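Local coordinates for aminopeptidase YwaD (Bacillus subtilis, PDB 6HC6), which removes N-terminal amino acids such as arginine, lysine and leucine from peptides, as a secreted, monomeric, two-zinc aminopeptidase of the M28 family, at residues N345-W348 with E349-T353; R414-Q417 with A418-V422. All blocks are in the same frame, centred on the assembly; numbering follows the deposited sequence. Where two conformers were deposited one is given.

Interaction 1 of 2, residues N345-W348 with E349-T353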
ATOM      1  N   ASN A 345     -19.054 -11.627  -3.695  1.00 32.28           N
ATOM      2  CA  ASN A 345     -18.308 -12.844  -3.999  1.00 33.91           C
ATOM      3  C   ASN A 345     -18.211 -13.652  -2.710  1.00 30.04           C
ATOM      4  O   ASN A 345     -18.842 -13.314  -1.703  1.00 27.70           O
ATOM      5  CB  ASN A 345     -16.944 -12.530  -4.637  1.00 25.67           C
ATOM      6  CG  ASN A 345     -16.039 -11.709  -3.736  1.00 29.38           C
ATOM      7  OD1 ASN A 345     -16.142 -11.781  -2.516  1.00 26.56           O
ATOM      8  ND2 ASN A 345     -15.132 -10.935  -4.344  1.00 24.49           N
ATOM      9  N   TYR A 346     -17.420 -14.726  -2.738  1.00 27.22           N
ATOM     10  CA  TYR A 346     -17.342 -15.600  -1.575  1.00 30.75           C
ATOM     11  C   TYR A 346     -16.875 -14.861  -0.319  1.00 29.46           C
ATOM     12  O   TYR A 346     -17.311 -15.204   0.788  1.00 28.92           O
ATOM     13  CB  TYR A 346     -16.422 -16.783  -1.875  1.00 30.74           C
ATOM     14  CG  TYR A 346     -17.093 -17.877  -2.676  1.00 30.89           C
ATOM     15  CD1 TYR A 346     -18.478 -17.967  -2.749  1.00 28.99           C
ATOM     16  CD2 TYR A 346     -16.341 -18.824  -3.360  1.00 33.45           C
ATOM     17  CE1 TYR A 346     -19.105 -18.987  -3.469  1.00 32.57           C
ATOM     18  CE2 TYR A 346     -16.960 -19.845  -4.087  1.00 32.56           C
ATOM     19  CZ  TYR A 346     -18.341 -19.912  -4.144  1.00 37.16           C
ATOM     20  OH  TYR A 346     -18.964 -20.917  -4.860  1.00 43.93           O
ATOM     21  N   VAL A 347     -15.996 -13.856  -0.462  1.00 23.41           N
ATOM     22  CA  VAL A 347     -15.541 -13.089   0.702  1.00 24.97           C
ATOM     23  C   VAL A 347     -16.705 -12.328   1.324  1.00 30.30           C
ATOM     24  O   VAL A 347     -16.895 -12.325   2.548  1.00 26.80           O
ATOM     25  CB  VAL A 347     -14.415 -12.113   0.318  1.00 26.01           C
ATOM     26  CG1 VAL A 347     -13.864 -11.444   1.558  1.00 25.62           C
ATOM     27  CG2 VAL A 347     -13.326 -12.797  -0.451  1.00 34.93           C
ATOM     28  N   TRP A 348     -17.484 -11.642   0.489  1.00 26.88           N
ATOM     29  CA  TRP A 348     -18.639 -10.924   1.010  1.00 33.34           C
ATOM     30  C   TRP A 348     -19.637 -11.880   1.661  1.00 37.81           C
ATOM     31  O   TRP A 348     -20.141 -11.606   2.758  1.00 32.35           O
ATOM     32  CB  TRP A 348     -19.305 -10.117  -0.102  1.00 29.03           C
ATOM     33  CG  TRP A 348     -20.555  -9.464   0.362  1.00 33.70           C
ATOM     34  CD1 TRP A 348     -21.821  -9.717  -0.073  1.00 37.10           C
ATOM     35  CD2 TRP A 348     -20.671  -8.464   1.384  1.00 31.68           C
ATOM     36  NE1 TRP A 348     -22.719  -8.932   0.607  1.00 34.30           N
ATOM     37  CE2 TRP A 348     -22.040  -8.154   1.508  1.00 35.86           C
ATOM     38  CE3 TRP A 348     -19.749  -7.801   2.205  1.00 36.71           C
ATOM     39  CZ2 TRP A 348     -22.513  -7.213   2.418  1.00 35.71           C
ATOM     40  CZ3 TRP A 348     -20.220  -6.859   3.109  1.00 33.22           C
ATOM     41  CH2 TRP A 348     -21.592  -6.574   3.204  1.00 36.60           C
ATOM     42  N   GLU A 349     -19.925 -13.012   1.008  1.00 31.55           N
ATOM     43  CA  GLU A 349     -20.876 -13.967   1.573  1.00 29.32           C
ATOM     44  C   GLU A 349     -20.465 -14.378   2.978  1.00 37.47           C
ATOM     45  O   GLU A 349     -21.278 -14.340   3.912  1.00 34.25           O
ATOM     46  CB  GLU A 349     -20.996 -15.195   0.669  1.00 34.11           C
ATOM     47  CG  GLU A 349     -21.636 -14.917  -0.677  1.00 41.93           C
ATOM     48  CD  GLU A 349     -21.750 -16.168  -1.537  1.00 54.46           C
ATOM     49  OE1 GLU A 349     -21.873 -17.272  -0.966  1.00 58.34           O
ATOM     50  OE2 GLU A 349     -21.716 -16.050  -2.780  1.00 54.98           O
ATOM     51  N   SER A 350     -19.194 -14.750   3.152  1.00 30.03           N
ATOM     52  CA  SER A 350     -18.735 -15.187   4.466  1.00 32.91           C
ATOM     53  C   SER A 350     -18.751 -14.041   5.467  1.00 29.82           C
ATOM     54  O   SER A 350     -19.041 -14.249   6.650  1.00 27.44           O
ATOM     55  CB  SER A 350     -17.338 -15.784   4.359  1.00 30.36           C
ATOM     56  OG  SER A 350     -17.409 -17.069   3.765  1.00 32.78           O
ATOM     57  N   SER A 351     -18.429 -12.824   5.010  1.00 29.71           N
ATOM     58  CA  SER A 351     -18.438 -11.669   5.898  1.00 28.63           C
ATOM     59  C   SER A 351     -19.855 -11.290   6.296  1.00 35.92           C
ATOM     60  O   SER A 351     -20.113 -10.991   7.469  1.00 31.46           O
ATOM     61  CB  SER A 351     -17.738 -10.488   5.230  1.00 26.47           C
ATOM     62  OG  SER A 351     -16.409 -10.827   4.885  1.00 26.24           O
ATOM     63  N   ARG A 352     -20.783 -11.285   5.331  1.00 35.07           N
ATOM     64  CA  ARG A 352     -22.185 -11.048   5.661  1.00 36.88           C
ATOM     65  C   ARG A 352     -22.658 -12.029   6.721  1.00 34.91           C
ATOM     66  O   ARG A 352     -23.279 -11.640   7.715  1.00 35.92           O
ATOM     67  CB  ARG A 352     -23.059 -11.147   4.403  1.00 46.58           C
ATOM     68  CG  ARG A 352     -24.485 -11.618   4.676  1.00 56.16           C
ATOM     69  CD  ARG A 352     -25.315 -12.006   3.393  1.00 61.08           C
ATOM     70  NE  ARG A 352     -24.976 -13.234   2.682  1.00 69.17           N
ATOM     71  CZ  ARG A 352     -24.836 -13.346   1.347  1.00 70.97           C
ATOM     72  NH1 ARG A 352     -24.940 -12.252   0.586  1.00 85.28           N
ATOM     73  NH2 ARG A 352     -24.577 -14.536   0.815  1.00 63.59           N
ATOM     74  N   THR A 353     -22.385 -13.317   6.508  1.00 33.18           N
ATOM     75  CA  THR A 353     -22.789 -14.336   7.464  1.00 35.34           C
ATOM     76  C   THR A 353     -22.153 -14.100   8.828  1.00 33.41           C
ATOM     77  O   THR A 353     -22.827 -14.197   9.862  1.00 36.06           O
ATOM     78  CB  THR A 353     -22.409 -15.708   6.921  1.00 35.53           C
ATOM     79  OG1 THR A 353     -23.186 -15.983   5.748  1.00 42.17           O
ATOM     80  CG2 THR A 353     -22.646 -16.774   7.967  1.00 41.64           C
TER
HETATM   81  O   HOH W   1     -15.661 -17.200   2.106  1.00 32.85           O
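Glu349 N donates to Asn345 O at 2.9 Å and Arg352 N to Trp348 O at 2.7 Å, two of the i to i+4 backbone bonds that wind this stretch into the opening turns of a helix. Asn345 is the N-cap: its OD1 accepts a bond from Trp348 N at 3.3 Å and a weak one from Val347 N. OD1 faces these amides, while ND2 of the same side chain donates to Ser383 O, so the cap is tied to strand 382-389. Another side-chain bond lies one turn on. Ser351 OG sits beside its own backbone N (chi1 -58°) and donates to Val347 O at 2.8 Å, entering 37° above the carbonyl plane, while Ser351 N reaches the same oxygen from the opposite face; this carbonyl thus accepts two hydrogen bonds.

The helix, 346-358, is the connection of a beta-alpha-beta unit between strands 334-339 and 363-367 of the M28 peptidase domain. Val347 and Ser351 both rest on Phe386 of the sheet, and Trp348 lies on Leu363 and Leu365.

On another flank, Tyr346 and Glu349 run side by side in the same direction. The carboxylate comes to the edge of the phenol ring, with Glu349 OE2 3.8 Å from Tyr346 CD1, and the two planes stand 86° apart. Trp348 and Arg352 instead cross almost at right angles: Arg352 CB lies over one indole face, offset toward the rim, while Arg352 NH1 comes within 4.0 Å of Trp348 NE1, approaching obliquely. Arg352 NH1 is also modelled as joined to an acetate, probably from the crystallisation liquor, a link that is doubtful. A water bound to Tyr346 O at 2.9 Å lies close to Ser350 OG.

Interaction 2 of 2, residues R414-Q417 with A418-V422; sequences RLQQ and AGDLV
Gln416 NE2 donates to Asp420 OD2 at 2.9 Å, a side-chain bond spanning one helical turn, with an N-H...O angle of 177°. The carboxylate oxygen lies in the plane of the Gln416 amide, but the donor meets OD2 from 37° above the carboxylate plane, and the two flat groups are turned roughly halfway between parallel and perpendicular. The glutamine reaches its partner by bending: CG lies opposite the backbone N, and a turn at chi2 (70°) folds the amide along the helix toward Asp420. The carboxylate folds back over the preceding turn, so that Asp420 CG lies 3.3 Å from Gln416 O, whose own bond is to Asp420 N at 2.8 Å.

Further bonds hold the glutamine amide, since its NE2 also donates to Phe43 O and its OE1 accepts from Ala45 N, pinning both of its ends to the N-terminal part of the chain. Replacing Asp420 by an alanine would probably leave Gln416 NE2 without its in-plane acceptor on the helix, and the amide would then depend on Phe43 and Ala45 for its orientation.

Beneath these side chains the backbone bonds run i to i+4 throughout, with Gly419 N 2.7 Å from Leu415 O and Leu421 N 3.0 Å from Gln417 O. On the inward flanks, Leu415 meets Ser265 and Val269 of helix 260-277, whereas Leu421 packs against Ala354, Ala355 and Ile358 of helix 346-358. Near the start of the helix, Arg414 makes a cation-pi contact with Trp388 and donates to the carbonyls of Thr327, Trp329 and Glu330. Helix 412-430 therefore lies between two helices and against strand 382-389, as one of the helices flanking the mixed central sheet of the M28 zinc-peptidase fold.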
ATOM      1  N   ARG A 414     -11.270  -0.645  17.521  1.00 25.10           N
ATOM      2  CA  ARG A 414     -11.412  -0.856  16.084  1.00 23.80           C
ATOM      3  C   ARG A 414     -10.665  -2.099  15.629  1.00 22.38           C
ATOM      4  O   ARG A 414     -11.185  -2.867  14.819  1.00 23.07           O
ATOM      5  CB  ARG A 414     -10.917   0.374  15.319  1.00 25.47           C
ATOM      6  CG  ARG A 414     -11.824   1.597  15.514  1.00 30.65           C
ATOM      7  CD  ARG A 414     -12.824   1.711  14.376  1.00 24.79           C
ATOM      8  NE  ARG A 414     -13.837   2.747  14.601  1.00 26.61           N
ATOM      9  CZ  ARG A 414     -13.646   4.044  14.389  1.00 27.93           C
ATOM     10  NH1 ARG A 414     -12.472   4.487  13.967  1.00 25.63           N
ATOM     11  NH2 ARG A 414     -14.640   4.902  14.594  1.00 31.21           N
ATOM     12  N   LEU A 415      -9.443  -2.312  16.131  1.00 26.15           N
ATOM     13  CA  LEU A 415      -8.743  -3.565  15.864  1.00 20.77           C
ATOM     14  C   LEU A 415      -9.571  -4.760  16.306  1.00 23.62           C
ATOM     15  O   LEU A 415      -9.658  -5.768  15.591  1.00 25.66           O
ATOM     16  CB  LEU A 415      -7.399  -3.587  16.589  1.00 23.76           C
ATOM     17  CG  LEU A 415      -6.319  -2.646  16.053  1.00 23.63           C
ATOM     18  CD1 LEU A 415      -5.139  -2.608  17.013  1.00 24.97           C
ATOM     19  CD2 LEU A 415      -5.891  -3.076  14.648  1.00 21.28           C
ATOM     20  N   GLN A 416     -10.180  -4.663  17.486  1.00 23.84           N
ATOM     21  CA  GLN A 416     -10.947  -5.776  18.030  1.00 24.40           C
ATOM     22  C   GLN A 416     -12.166  -6.080  17.171  1.00 28.71           C
ATOM     23  O   GLN A 416     -12.443  -7.243  16.858  1.00 27.62           O
ATOM     24  CB  GLN A 416     -11.362  -5.460  19.469  1.00 26.33           C
ATOM     25  CG  GLN A 416     -12.096  -6.593  20.157  1.00 27.75           C
ATOM     26  CD  GLN A 416     -11.162  -7.741  20.443  1.00 30.13           C
ATOM     27  OE1 GLN A 416     -10.071  -7.546  20.987  1.00 28.98           O
ATOM     28  NE2 GLN A 416     -11.571  -8.950  20.065  1.00 27.33           N
ATOM     29  N   GLN A 417     -12.909  -5.046  16.782  1.00 26.82           N
ATOM     30  CA  GLN A 417     -14.127  -5.275  16.009  1.00 31.02           C
ATOM     31  C   GLN A 417     -13.802  -5.785  14.612  1.00 30.49           C
ATOM     32  O   GLN A 417     -14.450  -6.717  14.122  1.00 26.25           O
ATOM     33  CB  GLN A 417     -14.953  -3.987  15.938  1.00 36.05           C
ATOM     34  CG  GLN A 417     -16.224  -4.095  15.086  1.00 48.84           C
ATOM     35  CD  GLN A 417     -17.232  -5.118  15.616  1.00 62.57           C
ATOM     36  OE1 GLN A 417     -17.220  -6.291  15.224  1.00 64.09           O
ATOM     37  NE2 GLN A 417     -18.120  -4.669  16.497  1.00 57.65           N
ATOM     38  N   ALA A 418     -12.800  -5.189  13.960  1.00 25.35           N
ATOM     39  CA  ALA A 418     -12.353  -5.705  12.670  1.00 24.24           C
ATOM     40  C   ALA A 418     -11.814  -7.124  12.816  1.00 23.48           C
ATOM     41  O   ALA A 418     -12.149  -8.013  12.027  1.00 22.03           O
ATOM     42  CB  ALA A 418     -11.289  -4.788  12.067  1.00 20.24           C
ATOM     43  N   GLY A 419     -10.978  -7.353  13.829  1.00 26.85           N
ATOM     44  CA  GLY A 419     -10.438  -8.688  14.046  1.00 24.42           C
ATOM     45  C   GLY A 419     -11.515  -9.730  14.287  1.00 26.76           C
ATOM     46  O   GLY A 419     -11.473 -10.830  13.722  1.00 27.75           O
ATOM     47  N   ASP A 420     -12.495  -9.403  15.132  1.00 25.38           N
ATOM     48  CA  ASP A 420     -13.575 -10.352  15.398  1.00 27.84           C
ATOM     49  C   ASP A 420     -14.393 -10.625  14.140  1.00 29.31           C
ATOM     50  O   ASP A 420     -14.790 -11.770  13.885  1.00 27.32           O
ATOM     51  CB  ASP A 420     -14.473  -9.843  16.523  1.00 32.78           C
ATOM     52  CG  ASP A 420     -13.837 -10.002  17.891  1.00 38.32           C
ATOM     53  OD1 ASP A 420     -13.046 -10.955  18.071  1.00 34.87           O
ATOM     54  OD2 ASP A 420     -14.131  -9.180  18.789  1.00 35.47           O
ATOM     55  N   LEU A 421     -14.630  -9.595  13.324  1.00 26.36           N
ATOM     56  CA  LEU A 421     -15.444  -9.792  12.125  1.00 25.98           C
ATOM     57  C   LEU A 421     -14.719 -10.662  11.103  1.00 24.18           C
ATOM     58  O   LEU A 421     -15.282 -11.639  10.597  1.00 26.32           O
ATOM     59  CB  LEU A 421     -15.828  -8.439  11.513  1.00 27.05           C
ATOM     60  CG  LEU A 421     -16.731  -8.403  10.272  1.00 24.48           C
ATOM     61  CD1 LEU A 421     -15.973  -8.701   8.954  1.00 28.29           C
ATOM     62  CD2 LEU A 421     -17.918  -9.348  10.433  1.00 26.11           C
ATOM     63  N   VAL A 422     -13.479 -10.309  10.757  1.00 23.99           N
ATOM     64  CA  VAL A 422     -12.785 -11.064   9.718  0.58 25.01           C
ATOM     65  C   VAL A 422     -12.397 -12.449  10.225  1.00 28.95           C
ATOM     66  O   VAL A 422     -12.360 -13.418   9.448  1.00 23.34           O
ATOM     67  CB  VAL A 422     -11.561 -10.282   9.204  0.58 22.90           C
ATOM     68  CG1 VAL A 422     -10.955 -10.990   8.005  0.58 20.40           C
ATOM     69  CG2 VAL A 422     -11.950  -8.842   8.840  0.58 23.19           C
TER

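How the interactions relate
Both contacts lie within the M28 peptidase range, on the same side of the chain's centre, with their own centres about 15 Å apart. Interaction 1 comes first along the chain, at the start of helix 346-358; interaction 2 follows on helix 412-430, after strand 382-389. The two helices meet directly, Ser351 O lying 4.0 Å from Leu421 CD2, and they share Phe386, which Val347 and Ser351 touch from one helix and Leu421 and Val422 from the other. Neither reaches the metals: Leu415, in interaction 2, has its side chain about 13 Å from a zinc ion. Each lies within one of two neighbouring helices that pack against each other and on strand 382-389 of the central sheet of the M28 domain.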